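Local coordinates for protein formylmethanofuran--tetrahydromethanopterin formyltransferase (Methanosarcina barkeri, PDB 1M5S) that is a homotetrameric formyltransferase that probably transfers a formyl group reversibly from formylmethanofuran to tetrahydromethanopterin during methanogenesis from carbon dioxide, at residues Met261-Lys266 and Phe291-Phe297; Thr175-Ala179 and Ala268-Val274; Glu85-Leu89 and Asp115-Leu121; Pro17-Ala21 and Gln75-Tyr81. All coordinates share one frame; numbering follows the deposited sequence.

Interaction 1: Met261-Lys266 and Phe291-Phe297; sequences MKAGIK and FKLHELF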
loop_
_atom_site.group_PDB
_atom_site.type_symbol
_atom_site.label_atom_id
_atom_site.label_comp_id
_atom_site.label_asym_id
_atom_site.label_seq_id
_atom_site.Cartn_x
_atom_site.Cartn_y
_atom_site.Cartn_z
ATOM N N MET A 261 23.865 -1.558 -8.181
ATOM C CA MET A 261 24.433 -2.825 -7.724
ATOM C C MET A 261 25.055 -2.684 -6.337
ATOM O O MET A 261 24.804 -3.499 -5.449
ATOM C CB MET A 261 25.489 -3.319 -8.713
ATOM C CG MET A 261 24.918 -3.707 -10.067
ATOM S SD MET A 261 26.165 -4.250 -11.259
ATOM C CE MET A 261 26.627 -5.815 -10.587
ATOM N N LYS A 262 25.786 -1.594 -6.131
ATOM C CA LYS A 262 26.440 -1.346 -4.858
ATOM C C LYS A 262 25.418 -1.121 -3.731
ATOM O O LYS A 262 25.494 -1.769 -2.685
ATOM C CB LYS A 262 27.378 -0.140 -4.979
ATOM C CG LYS A 262 28.136 0.210 -3.705
ATOM C CD LYS A 262 29.048 1.393 -3.929
ATOM C CE LYS A 262 29.726 1.810 -2.646
ATOM N NZ LYS A 262 30.713 2.895 -2.886
ATOM N N ALA A 263 24.463 -0.218 -3.958
ATOM C CA ALA A 263 23.434 0.094 -2.962
ATOM C C ALA A 263 22.566 -1.126 -2.674
ATOM O O ALA A 263 22.256 -1.429 -1.513
ATOM C CB ALA A 263 22.567 1.251 -3.446
ATOM N N GLY A 264 22.255 -1.870 -3.732
ATOM C CA GLY A 264 21.434 -3.061 -3.596
ATOM C C GLY A 264 22.119 -4.151 -2.797
ATOM O O GLY A 264 21.481 -4.808 -1.969
ATOM N N ILE A 265 23.418 -4.340 -3.037
ATOM C CA ILE A 265 24.197 -5.342 -2.319
ATOM C C ILE A 265 24.341 -4.943 -0.855
ATOM O O ILE A 265 24.149 -5.767 0.034
ATOM C CB ILE A 265 25.599 -5.534 -2.961
ATOM C CG1 ILE A 265 25.473 -6.381 -4.232
ATOM C CG2 ILE A 265 26.558 -6.218 -1.976
ATOM C CD1 ILE A 265 26.699 -6.358 -5.112
ATOM N N LYS A 266 24.580 -3.656 -0.607
ATOM C CA LYS A 266 24.786 -3.167 0.757
ATOM C C LYS A 266 23.510 -3.247 1.599
ATOM O O LYS A 266 23.574 -3.400 2.819
ATOM C CB LYS A 266 25.310 -1.727 0.734
ATOM C CG LYS A 266 26.662 -1.580 0.044
ATOM C CD LYS A 266 27.669 -0.885 0.932
ATOM C CE LYS A 266 27.368 0.591 1.077
ATOM N NZ LYS A 266 28.334 1.237 2.004
ATOM N N PHE A 291 30.599 -5.569 -15.071
ATOM C CA PHE A 291 30.480 -4.903 -13.783
ATOM C C PHE A 291 31.017 -5.828 -12.705
ATOM O O PHE A 291 30.395 -6.841 -12.375
ATOM C CB PHE A 291 29.018 -4.547 -13.513
ATOM C CG PHE A 291 28.429 -3.618 -14.535
ATOM C CD1 PHE A 291 27.630 -4.110 -15.566
ATOM C CD2 PHE A 291 28.680 -2.250 -14.474
ATOM C CE1 PHE A 291 27.090 -3.252 -16.518
ATOM C CE2 PHE A 291 28.142 -1.383 -15.424
ATOM C CZ PHE A 291 27.346 -1.888 -16.448
ATOM N N LYS A 292 32.267 -5.583 -12.324
ATOM C CA LYS A 292 32.945 -6.415 -11.345
ATOM C C LYS A 292 32.517 -6.020 -9.940
ATOM O O LYS A 292 32.654 -4.859 -9.532
ATOM C CB LYS A 292 34.472 -6.298 -11.495
ATOM C CG LYS A 292 35.066 -7.246 -12.537
ATOM C CD LYS A 292 36.575 -7.384 -12.397
ATOM N N LEU A 293 32.040 -7.014 -9.196
ATOM C CA LEU A 293 31.473 -6.806 -7.870
ATOM C C LEU A 293 32.457 -6.142 -6.910
ATOM O O LEU A 293 32.116 -5.162 -6.248
ATOM C CB LEU A 293 30.990 -8.145 -7.296
ATOM C CG LEU A 293 29.528 -8.556 -7.520
ATOM C CD1 LEU A 293 29.062 -8.206 -8.917
ATOM C CD2 LEU A 293 29.376 -10.050 -7.260
ATOM N N HIS A 294 33.708 -6.596 -6.922
ATOM C CA HIS A 294 34.705 -6.085 -5.983
ATOM C C HIS A 294 35.101 -4.640 -6.263
ATOM O O HIS A 294 35.562 -3.924 -5.368
ATOM C CB HIS A 294 35.946 -6.977 -6.001
ATOM C CG HIS A 294 35.795 -8.242 -5.205
ATOM N ND1 HIS A 294 36.855 -8.854 -4.579
ATOM C CD2 HIS A 294 34.706 -8.996 -4.935
ATOM C CE1 HIS A 294 36.430 -9.936 -3.956
ATOM N NE2 HIS A 294 35.125 -10.049 -4.156
ATOM N N GLU A 295 34.888 -4.203 -7.499
ATOM C CA GLU A 295 35.218 -2.841 -7.892
ATOM C C GLU A 295 34.128 -1.840 -7.517
ATOM O O GLU A 295 34.319 -0.628 -7.640
ATOM C CB GLU A 295 35.488 -2.785 -9.391
ATOM C CG GLU A 295 36.615 -3.699 -9.826
ATOM C CD GLU A 295 37.041 -3.475 -11.264
ATOM O OE1 GLU A 295 36.160 -3.336 -12.147
ATOM O OE2 GLU A 295 38.265 -3.486 -11.515
ATOM N N LEU A 296 33.003 -2.348 -7.015
ATOM C CA LEU A 296 31.915 -1.489 -6.567
ATOM C C LEU A 296 32.279 -0.779 -5.270
ATOM O O LEU A 296 31.876 0.360 -5.048
ATOM C CB LEU A 296 30.639 -2.311 -6.370
ATOM C CG LEU A 296 30.070 -2.994 -7.616
ATOM C CD1 LEU A 296 28.992 -3.989 -7.227
ATOM C CD2 LEU A 296 29.517 -1.941 -8.570
ATOM N N PHE A 297 33.128 -1.407 -4.466
ATOM C CA PHE A 297 33.339 -0.960 -3.094
ATOM C C PHE A 297 34.698 -0.318 -2.866
ATOM O O PHE A 297 35.692 -0.792 -3.456
ATOM C CB PHE A 297 33.131 -2.135 -2.137
ATOM C CG PHE A 297 31.845 -2.874 -2.377
ATOM C CD1 PHE A 297 31.832 -4.054 -3.123
ATOM C CD2 PHE A 297 30.633 -2.337 -1.954
ATOM C CE1 PHE A 297 30.632 -4.688 -3.449
ATOM C CE2 PHE A 297 29.428 -2.959 -2.277
ATOM C CZ PHE A 297 29.428 -4.138 -3.027
ATOM O OXT PHE A 297 34.734 0.690 -2.132
#
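Met261 turns its CG away from its carbonyl carbon (chi1 -67°) and then bends at chi3 (71°), which swings sulfur and methyl around to meet Phe291 and Leu293. The result is a Met-aromatic contact joining helix 254-268 to the C-terminal tail of the alpha/beta sandwich, where the chain leaves strand 289-292 for its last residues. Met261 SD sits 3.6 Å from Phe291 CB and 4.8 Å from the centroid of the Phe291 ring, approaching it obliquely. The Met261 CE methyl, lying near Phe291 CB, reaches Leu293 CD1 at 3.8 Å.

One turn further along the helix, Ile265 works with Met261 on a single methyl: Leu296 CD1 touches both Met261 CB and Ile265 CD1, each at 3.9 Å. The chain ends in Phe297, whose ring slides alongside the stems of two lysines. Lys262 CG meets Phe297 CE2 obliquely, Lys266 CG comes in at the ring edge, and Ile265 CG2 reaches Phe297 CZ at 3.7 Å. Leu296 CB stands over one face of that ring, offset toward the rim.

Backbone bonds from Phe291 to Ala13 and from Leu293 to Thr11 tie the tail to the N-terminal part of the chain. Lys262 is fully extended beyond CG and runs over the tail backbone, its CD just 3.2 Å from Leu296 O.

Interaction 2: Thr175-Ala179 and Ala268-Val274; sequences TALTA and AVTVPGV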
loop_
_atom_site.group_PDB
_atom_site.type_symbol
_atom_site.label_atom_id
_atom_site.label_comp_id
_atom_site.label_asym_id
_atom_site.label_seq_id
_atom_site.Cartn_x
_atom_site.Cartn_y
_atom_site.Cartn_z
ATOM N N THR A 175 14.603 -15.345 3.726
ATOM C CA THR A 175 15.820 -14.570 3.964
ATOM C C THR A 175 16.322 -13.929 2.676
ATOM O O THR A 175 16.595 -12.723 2.630
ATOM C CB THR A 175 16.953 -15.447 4.531
ATOM O OG1 THR A 175 16.624 -15.854 5.863
ATOM C CG2 THR A 175 18.267 -14.682 4.553
ATOM N N ALA A 176 16.442 -14.748 1.631
ATOM C CA ALA A 176 16.932 -14.272 0.345
ATOM C C ALA A 176 15.940 -13.285 -0.279
ATOM O O ALA A 176 16.345 -12.253 -0.817
ATOM C CB ALA A 176 17.184 -15.452 -0.596
ATOM N N LEU A 177 14.645 -13.567 -0.146
ATOM C CA LEU A 177 13.623 -12.689 -0.709
ATOM C C LEU A 177 13.585 -11.329 -0.015
ATOM O O LEU A 177 13.428 -10.301 -0.667
ATOM C CB LEU A 177 12.242 -13.345 -0.630
ATOM C CG LEU A 177 11.092 -12.553 -1.270
ATOM C CD1 LEU A 177 11.496 -12.056 -2.663
ATOM C CD2 LEU A 177 9.858 -13.429 -1.349
ATOM N N THR A 178 13.698 -11.330 1.312
ATOM C CA THR A 178 13.662 -10.087 2.083
ATOM C C THR A 178 14.869 -9.223 1.734
ATOM O O THR A 178 14.750 -8.004 1.588
ATOM C CB THR A 178 13.655 -10.376 3.592
ATOM O OG1 THR A 178 12.492 -11.152 3.908
ATOM C CG2 THR A 178 13.626 -9.081 4.395
ATOM N N ALA A 179 16.001 -9.885 1.504
ATOM C CA ALA A 179 17.219 -9.216 1.069
ATOM C C ALA A 179 17.029 -8.584 -0.314
ATOM O O ALA A 179 17.358 -7.415 -0.513
ATOM C CB ALA A 179 18.382 -10.212 1.059
ATOM N N ALA A 268 21.078 -5.631 0.834
ATOM C CA ALA A 268 20.861 -7.074 0.926
ATOM C C ALA A 268 21.610 -7.740 2.077
ATOM O O ALA A 268 21.074 -8.639 2.726
ATOM C CB ALA A 268 21.229 -7.746 -0.388
ATOM N N VAL A 269 22.860 -7.347 2.310
ATOM C CA VAL A 269 23.650 -8.007 3.354
ATOM C C VAL A 269 23.293 -7.574 4.778
ATOM O O VAL A 269 23.904 -8.045 5.737
ATOM C CB VAL A 269 25.190 -7.818 3.153
ATOM C CG1 VAL A 269 25.606 -8.310 1.779
ATOM C CG2 VAL A 269 25.583 -6.361 3.372
ATOM N N THR A 270 22.315 -6.684 4.922
ATOM C CA THR A 270 21.842 -6.305 6.253
ATOM C C THR A 270 20.827 -7.300 6.808
ATOM O O THR A 270 20.520 -7.272 7.997
ATOM C CB THR A 270 21.224 -4.881 6.269
ATOM O OG1 THR A 270 20.065 -4.836 5.425
ATOM C CG2 THR A 270 22.229 -3.860 5.783
ATOM N N VAL A 271 20.335 -8.191 5.945
ATOM C CA VAL A 271 19.355 -9.211 6.326
ATOM C C VAL A 271 20.059 -10.457 6.869
ATOM O O VAL A 271 20.832 -11.097 6.160
ATOM C CB VAL A 271 18.466 -9.626 5.111
ATOM C CG1 VAL A 271 17.517 -10.773 5.500
ATOM C CG2 VAL A 271 17.667 -8.422 4.600
ATOM N N PRO A 272 19.783 -10.825 8.134
ATOM C CA PRO A 272 20.464 -11.975 8.746
ATOM C C PRO A 272 20.156 -13.283 8.024
ATOM O O PRO A 272 19.011 -13.539 7.644
ATOM C CB PRO A 272 19.940 -11.981 10.187
ATOM C CG PRO A 272 18.638 -11.216 10.121
ATOM C CD PRO A 272 18.886 -10.153 9.093
ATOM N N GLY A 273 21.201 -14.058 7.755
ATOM C CA GLY A 273 21.025 -15.353 7.122
ATOM C C GLY A 273 21.504 -15.361 5.685
ATOM O O GLY A 273 21.587 -16.420 5.062
ATOM N N VAL A 274 21.719 -14.172 5.126
ATOM C CA VAL A 274 22.290 -14.056 3.789
ATOM C C VAL A 274 23.707 -14.614 3.843
ATOM O O VAL A 274 24.444 -14.341 4.786
ATOM C CB VAL A 274 22.321 -12.592 3.318
ATOM C CG1 VAL A 274 23.090 -12.478 2.009
ATOM C CG2 VAL A 274 20.900 -12.072 3.149
HETATM O O HOH W 1 16.160 -14.240 8.055
#
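Apolar helix-on-loop packing brings Thr175 and Ala179 of helix 173-187 against Val271 and Val274, in the connection between helix 254-268 and strand 274-278. That connection consists of two beta turns in succession, type I from Ala268 to Val271 and type II from Val271 to Val274, and the residue they share, Val271, does much of the touching. With its CG1 opposite the backbone N (chi1 176°), Val271 puts both methyls on the helix backbone: CG1 lies 3.6 Å from Thr175 O, and CG2 lies 3.6 Å from Ala179 CA.

Ala179 CB points at the loop, 3.5 Å from Ala268 O and 3.8 Å from Val274 CG2. Thr175 CG2, anti to the backbone N, lies 3.4 Å from Pro272 O and against the Gly273-Val274 peptide. An alanine at Val271 would remove both methyls and is likely to open a gap between the double turn and the helix. Gly273, at a positive phi of 108°, takes the third position of the type II turn; a CB there would be jammed against the preceding carbonyl and lie tight on Thr175 CG2.

The contact borders a subunit interface, where Met174 of a second subunit packs on Val271 and Thr178. Thr175 OG1 bonds to Asp171 and Ser172 of its own chain and to Ser172 of that second subunit. A bridging water donates to Thr175 OG1 at 2.8 Å and to Pro272 O at 3.0 Å.

Interaction 3: Glu85-Leu89 and Asp115-Leu121; sequences EEQLL and DNVGFKL. Unlike the reference sequence in segment 115-121: Asp115 (reference Phe).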
loop_
_atom_site.group_PDB
_atom_site.type_symbol
_atom_site.label_atom_id
_atom_site.label_comp_id
_atom_site.label_asym_id
_atom_site.label_seq_id
_atom_site.Cartn_x
_atom_site.Cartn_y
_atom_site.Cartn_z
ATOM N N GLU A 85 9.700 3.024 -30.083
ATOM C CA GLU A 85 8.654 3.972 -30.462
ATOM C C GLU A 85 7.296 3.287 -30.452
ATOM O O GLU A 85 6.322 3.834 -29.945
ATOM C CB GLU A 85 8.933 4.551 -31.858
ATOM C CG GLU A 85 7.827 5.463 -32.407
ATOM C CD GLU A 85 8.314 6.417 -33.495
ATOM O OE1 GLU A 85 8.970 5.953 -34.452
ATOM O OE2 GLU A 85 8.027 7.630 -33.399
ATOM N N GLU A 86 7.266 2.054 -30.944
ATOM C CA GLU A 86 6.050 1.250 -30.959
ATOM C C GLU A 86 5.561 0.970 -29.538
ATOM O O GLU A 86 4.377 1.137 -29.243
ATOM C CB GLU A 86 6.312 -0.070 -31.691
ATOM C CG GLU A 86 5.075 -0.906 -32.005
ATOM C CD GLU A 86 5.419 -2.246 -32.648
ATOM O OE1 GLU A 86 6.516 -2.376 -33.238
ATOM O OE2 GLU A 86 4.591 -3.176 -32.560
ATOM N N GLN A 87 6.486 0.576 -28.661
ATOM C CA GLN A 87 6.154 0.243 -27.279
ATOM C C GLN A 87 5.704 1.476 -26.516
ATOM O O GLN A 87 4.788 1.412 -25.701
ATOM C CB GLN A 87 7.352 -0.382 -26.570
ATOM C CG GLN A 87 7.552 -1.839 -26.886
ATOM C CD GLN A 87 6.327 -2.675 -26.593
ATOM O OE1 GLN A 87 5.955 -2.858 -25.440
ATOM N NE2 GLN A 87 5.719 -3.228 -27.638
ATOM N N LEU A 88 6.342 2.604 -26.806
ATOM C CA LEU A 88 5.952 3.876 -26.219
ATOM C C LEU A 88 4.528 4.250 -26.611
ATOM O O LEU A 88 3.720 4.609 -25.756
ATOM C CB LEU A 88 6.910 4.977 -26.660
ATOM C CG LEU A 88 8.280 4.939 -25.990
ATOM C CD1 LEU A 88 9.183 5.991 -26.606
ATOM C CD2 LEU A 88 8.122 5.175 -24.505
ATOM N N LEU A 89 4.207 4.092 -27.892
ATOM C CA LEU A 89 2.880 4.420 -28.398
ATOM C C LEU A 89 1.810 3.581 -27.727
ATOM O O LEU A 89 0.853 4.116 -27.185
ATOM C CB LEU A 89 2.805 4.221 -29.923
ATOM C CG LEU A 89 2.843 5.481 -30.785
ATOM C CD1 LEU A 89 1.783 6.457 -30.300
ATOM C CD2 LEU A 89 4.225 6.106 -30.703
ATOM N N ASP A 115 11.338 10.413 -29.964
ATOM C CA ASP A 115 10.140 9.883 -30.600
ATOM C C ASP A 115 8.989 10.856 -30.331
ATOM O O ASP A 115 8.853 11.363 -29.217
ATOM C CB ASP A 115 9.819 8.492 -30.042
ATOM C CG ASP A 115 10.920 7.475 -30.326
ATOM O OD1 ASP A 115 11.671 7.117 -29.392
ATOM O OD2 ASP A 115 11.027 7.016 -31.482
ATOM N N ASN A 116 8.229 11.199 -31.368
ATOM C CA ASN A 116 7.200 12.236 -31.242
ATOM C C ASN A 116 5.860 11.681 -30.753
ATOM O O ASN A 116 4.798 12.028 -31.274
ATOM C CB ASN A 116 7.038 13.001 -32.571
ATOM C CG ASN A 116 6.401 12.158 -33.680
ATOM O OD1 ASN A 116 6.407 10.919 -33.643
ATOM N ND2 ASN A 116 5.835 12.842 -34.673
ATOM N N VAL A 117 5.925 10.936 -29.651
ATOM C CA VAL A 117 4.776 10.242 -29.074
ATOM C C VAL A 117 3.578 11.166 -28.806
ATOM O O VAL A 117 2.449 10.839 -29.163
ATOM C CB VAL A 117 5.190 9.534 -27.756
ATOM C CG1 VAL A 117 4.041 8.695 -27.210
ATOM C CG2 VAL A 117 6.413 8.665 -28.004
ATOM N N GLY A 118 3.842 12.338 -28.236
ATOM C CA GLY A 118 2.776 13.278 -27.936
ATOM C C GLY A 118 2.052 13.778 -29.176
ATOM O O GLY A 118 0.835 13.973 -29.162
ATOM N N PHE A 119 2.809 14.033 -30.239
ATOM C CA PHE A 119 2.229 14.427 -31.519
ATOM C C PHE A 119 1.334 13.305 -32.028
ATOM O O PHE A 119 0.221 13.548 -32.484
ATOM C CB PHE A 119 3.340 14.728 -32.538
ATOM C CG PHE A 119 2.831 15.052 -33.922
ATOM C CD1 PHE A 119 2.600 14.037 -34.850
ATOM C CD2 PHE A 119 2.545 16.365 -34.285
ATOM C CE1 PHE A 119 2.084 14.321 -36.116
ATOM C CE2 PHE A 119 2.027 16.664 -35.550
ATOM C CZ PHE A 119 1.796 15.637 -36.465
ATOM N N LYS A 120 1.796 12.068 -31.880
ATOM C CA LYS A 120 1.078 10.920 -32.410
ATOM C C LYS A 120 -0.175 10.612 -31.604
ATOM O O LYS A 120 -1.162 10.125 -32.147
ATOM C CB LYS A 120 1.996 9.696 -32.448
ATOM C CG LYS A 120 3.095 9.783 -33.497
ATOM C CD LYS A 120 3.967 8.541 -33.479
ATOM C CE LYS A 120 4.337 8.090 -34.883
ATOM N NZ LYS A 120 4.711 6.647 -34.907
ATOM N N LEU A 121 -0.142 10.924 -30.312
ATOM C CA LEU A 121 -1.270 10.637 -29.424
ATOM C C LEU A 121 -2.397 11.662 -29.553
ATOM O O LEU A 121 -3.567 11.318 -29.374
ATOM C CB LEU A 121 -0.795 10.574 -27.962
ATOM C CG LEU A 121 0.022 9.349 -27.534
ATOM C CD1 LEU A 121 0.413 9.474 -26.074
ATOM C CD2 LEU A 121 -0.785 8.082 -27.763
#
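Glu85-Leu89 and the short helix that starts at Val117 are inclined at -51°, their axes approaching to 10.6 Å, with Glu85 set beside Asp115 and Leu89 beside Val117. The spacing is filled by side chains, apolar at one end, charged at the other. Leu88 lays its CB 4.0 Å from Val117 CG2, the two side chains crossing at about a right angle. Leu89 spreads its two methyls: CD1 slides past Leu121 CD2 at 4.0 Å, while CD2 rests on the aliphatic stem of Lys120, 3.7 Å from its CD.

In this alpha/beta sandwich the contact joins helix 81-95 to the short helix 117-122 beside strand 147-170. Ile155 of that strand packs against both Leu88 and Val117, and the backbone of Asp115 bonds to Ile155. Asn116 is the centre of an inverse gamma turn that leads the chain from strand 113-115 into helix 117-122.

At the charged end Glu85 CG lies anti to the backbone N (chi1 175°), which carries the carboxylate over the start of the opposing segment. Lys120 NZ forms a long salt bridge with Glu85 OE2, at 3.8 Å. Without the carboxylate, as with an alanine at Glu85, Lys120 would probably lose this partner and its ammonium end be set freer to move. Asp115, a phenylalanine in the reference sequence, places its OD2 3.6 Å from Glu85 OE2, a closeness of like charges that is probably unfavourable if both are ionised; the carboxylate planes are 58° apart. Asp115 OD1 is buried against Leu88 CD1 and has no polar partner in the model.

Interaction 4: Pro17-Ala21 and Gln75-Tyr81; sequences PIKIA and QICTFKY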
loop_
_atom_site.group_PDB
_atom_site.type_symbol
_atom_site.label_atom_id
_atom_site.label_comp_id
_atom_site.label_asym_id
_atom_site.label_seq_id
_atom_site.Cartn_x
_atom_site.Cartn_y
_atom_site.Cartn_z
ATOM N N PRO A 17 23.953 -4.100 -24.394
ATOM C CA PRO A 17 23.376 -2.808 -24.781
ATOM C C PRO A 17 21.878 -2.926 -25.085
ATOM O O PRO A 17 21.390 -3.990 -25.503
ATOM C CB PRO A 17 24.190 -2.414 -26.017
ATOM C CG PRO A 17 24.579 -3.725 -26.617
ATOM C CD PRO A 17 24.847 -4.634 -25.440
ATOM N N ILE A 18 21.139 -1.867 -24.768
ATOM C CA ILE A 18 19.709 -1.820 -25.059
ATOM C C ILE A 18 19.261 -0.373 -25.280
ATOM O O ILE A 18 20.001 0.568 -24.976
ATOM C CB ILE A 18 18.890 -2.481 -23.914
ATOM C CG1 ILE A 18 17.491 -2.846 -24.415
ATOM C CG2 ILE A 18 18.855 -1.566 -22.693
ATOM C CD1 ILE A 18 16.825 -3.981 -23.658
ATOM N N LYS A 19 18.119 -0.200 -25.936
ATOM C CA LYS A 19 17.566 1.133 -26.123
ATOM C C LYS A 19 16.601 1.435 -24.977
ATOM O O LYS A 19 15.724 0.622 -24.662
ATOM C CB LYS A 19 16.840 1.217 -27.467
ATOM C CG LYS A 19 17.681 0.774 -28.658
ATOM C CD LYS A 19 18.975 1.570 -28.752
ATOM C CE LYS A 19 19.728 1.224 -30.023
ATOM N NZ LYS A 19 20.844 2.172 -30.267
ATOM N N ILE A 20 16.759 2.614 -24.378
ATOM C CA ILE A 20 15.962 3.004 -23.215
ATOM C C ILE A 20 15.280 4.354 -23.434
ATOM O O ILE A 20 15.947 5.356 -23.689
ATOM C CB ILE A 20 16.835 3.084 -21.921
ATOM C CG1 ILE A 20 17.462 1.715 -21.607
ATOM C CG2 ILE A 20 15.973 3.518 -20.738
ATOM C CD1 ILE A 20 18.407 1.720 -20.430
ATOM N N ALA A 21 13.948 4.360 -23.335
ATOM C CA ALA A 21 13.170 5.600 -23.278
ATOM C C ALA A 21 12.745 5.899 -21.835
ATOM O O ALA A 21 12.334 5.000 -21.121
ATOM C CB ALA A 21 11.940 5.487 -24.175
ATOM N N GLN A 75 11.199 3.677 -17.293
ATOM C CA GLN A 75 12.059 3.388 -18.426
ATOM C C GLN A 75 11.428 2.242 -19.185
ATOM O O GLN A 75 10.906 1.309 -18.580
ATOM C CB GLN A 75 13.464 2.998 -17.959
ATOM C CG GLN A 75 14.278 4.152 -17.407
ATOM C CD GLN A 75 15.676 3.740 -16.975
ATOM O OE1 GLN A 75 16.163 2.671 -17.343
ATOM N NE2 GLN A 75 16.336 4.606 -16.213
ATOM N N ILE A 76 11.270 2.437 -20.488
ATOM C CA ILE A 76 10.817 1.370 -21.359
ATOM C C ILE A 76 11.966 1.068 -22.313
ATOM O O ILE A 76 12.618 1.984 -22.812
ATOM C CB ILE A 76 9.551 1.786 -22.133
ATOM C CG1 ILE A 76 8.402 2.039 -21.144
ATOM C CG2 ILE A 76 9.152 0.697 -23.117
ATOM C CD1 ILE A 76 7.267 2.907 -21.690
ATOM N N CYS A 77 12.334 -0.208 -22.370
ATOM C CA CYS A 77 13.581 -0.644 -22.992
ATOM C C CYS A 77 13.284 -1.657 -24.086
ATOM O O CYS A 77 12.402 -2.514 -23.939
ATOM C CB CYS A 77 14.502 -1.303 -21.957
ATOM S SG CYS A 77 14.841 -0.338 -20.461
ATOM N N THR A 78 14.116 -1.646 -25.121
ATOM C CA THR A 78 13.955 -2.590 -26.214
ATOM C C THR A 78 15.226 -2.595 -27.083
ATOM O O THR A 78 16.048 -1.671 -27.001
ATOM C CB THR A 78 12.688 -2.219 -27.030
ATOM O OG1 THR A 78 12.121 -3.393 -27.619
ATOM C CG2 THR A 78 13.017 -1.203 -28.088
ATOM N N PHE A 79 15.463 -3.695 -27.794
ATOM C CA PHE A 79 16.703 -3.831 -28.559
ATOM C C PHE A 79 16.826 -2.842 -29.712
ATOM O O PHE A 79 17.812 -2.115 -29.795
ATOM C CB PHE A 79 16.875 -5.267 -29.066
ATOM C CG PHE A 79 17.484 -6.192 -28.050
ATOM C CD1 PHE A 79 18.454 -5.723 -27.163
ATOM C CD2 PHE A 79 17.046 -7.509 -27.933
ATOM C CE1 PHE A 79 18.976 -6.548 -26.166
ATOM C CE2 PHE A 79 17.561 -8.348 -26.940
ATOM C CZ PHE A 79 18.529 -7.864 -26.052
ATOM N N LYS A 80 15.780 -2.738 -30.527
ATOM C CA LYS A 80 15.780 -1.819 -31.664
ATOM C C LYS A 80 14.940 -0.560 -31.416
ATOM O O LYS A 80 13.850 -0.644 -30.860
ATOM C CB LYS A 80 15.273 -2.546 -32.909
ATOM C CG LYS A 80 16.372 -3.239 -33.698
ATOM C CD LYS A 80 16.166 -4.744 -33.769
ATOM C CE LYS A 80 17.340 -5.412 -34.472
ATOM N NZ LYS A 80 18.648 -4.994 -33.879
ATOM N N TYR A 81 15.429 0.590 -31.889
ATOM C CA TYR A 81 14.727 1.875 -31.769
ATOM C C TYR A 81 13.317 1.889 -32.375
ATOM O O TYR A 81 12.473 2.686 -31.965
ATOM C CB TYR A 81 15.539 2.991 -32.431
ATOM C CG TYR A 81 16.508 3.724 -31.525
ATOM C CD1 TYR A 81 16.239 3.909 -30.169
ATOM C CD2 TYR A 81 17.673 4.284 -32.046
ATOM C CE1 TYR A 81 17.116 4.644 -29.351
ATOM C CE2 TYR A 81 18.554 5.011 -31.245
ATOM C CZ TYR A 81 18.272 5.189 -29.902
ATOM O OH TYR A 81 19.146 5.921 -29.127
HETATM O O HOH W 2 20.382 -2.650 -28.208
#
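Antiparallel beta pairing joins strand 12-26 to strand 71-78, with Lys19 set against Thr78, Ile20 against Cys77 and Ala21 against Ile76. Lys19-Thr78 and Ala21-Ile76 are hydrogen-bonded pairs: Lys19 N to Thr78 O, Thr78 N to Lys19 O, Ala21 N to Ile76 O and Ile76 N to Ala21 O, all at 2.8 Å. Between them, Ile20 and Cys77 form the non-hydrogen-bonded pair, where Cys77 CA comes within 3.0 Å of Lys19 O in a CA-H...O contact.

Ile20 and Cys77 share one face, on which Ile20 CG1 touches Cys77 SG at 3.5 Å. Ile20 CG2 also meets Gln75 OE1, a buried oxygen without a polar partner in the model, while Gln75 NE2 is satisfied by Glu57 and the carbonyl of Gly192. On the face that carries Ala21 and Ile76, Leu88 of helix 81-95 packs on both.

Past the last pair the second segment leaves the sheet. Pro17 O lies in the plane of the Phe79 ring, at its edge and 3.6 Å from CE1, and a water donates to Phe79 O and, weakly, to Pro17 O. Ile18 CG1 fits beside Thr78 O at 3.2 Å.

Tyr81 opens helix 81-95 and takes Lys19 over one face of its ring. A bend at chi2 (-56°) turns the lysine chain across the ring, giving a CH-pi contact from Lys19 CD and a cation-pi contact from NZ. Lys113 supplies a second cation-pi partner to this ring. Lys19 CD stands 3.8 Å and Lys19 NZ 4.2 Å from the Tyr81 ring centroid.

Overall arrangement
Along the chain, interaction 4 closes before interaction 3 opens, and interactions 1 and 2 follow in the proximal-lobe range, their segments alternating. Interactions 3 and 4 are neighbours, centres 14 Å apart: strand 71-78 leads into helix 81-95, and the helix packs on this part of the strand pair. Interactions 1 and 2 lie 16 Å apart between centres and both use helix 254-268, its body in one and its end in the other. Interaction 3 is about 36 Å from interaction 1 and 41 Å from interaction 2, centre to centre, on opposite sides of the chain's centre. Strand 12-26 pairs with both 71-78 and 289-292 and so ties interaction 4 to interaction 1, about 24 Å apart between centres.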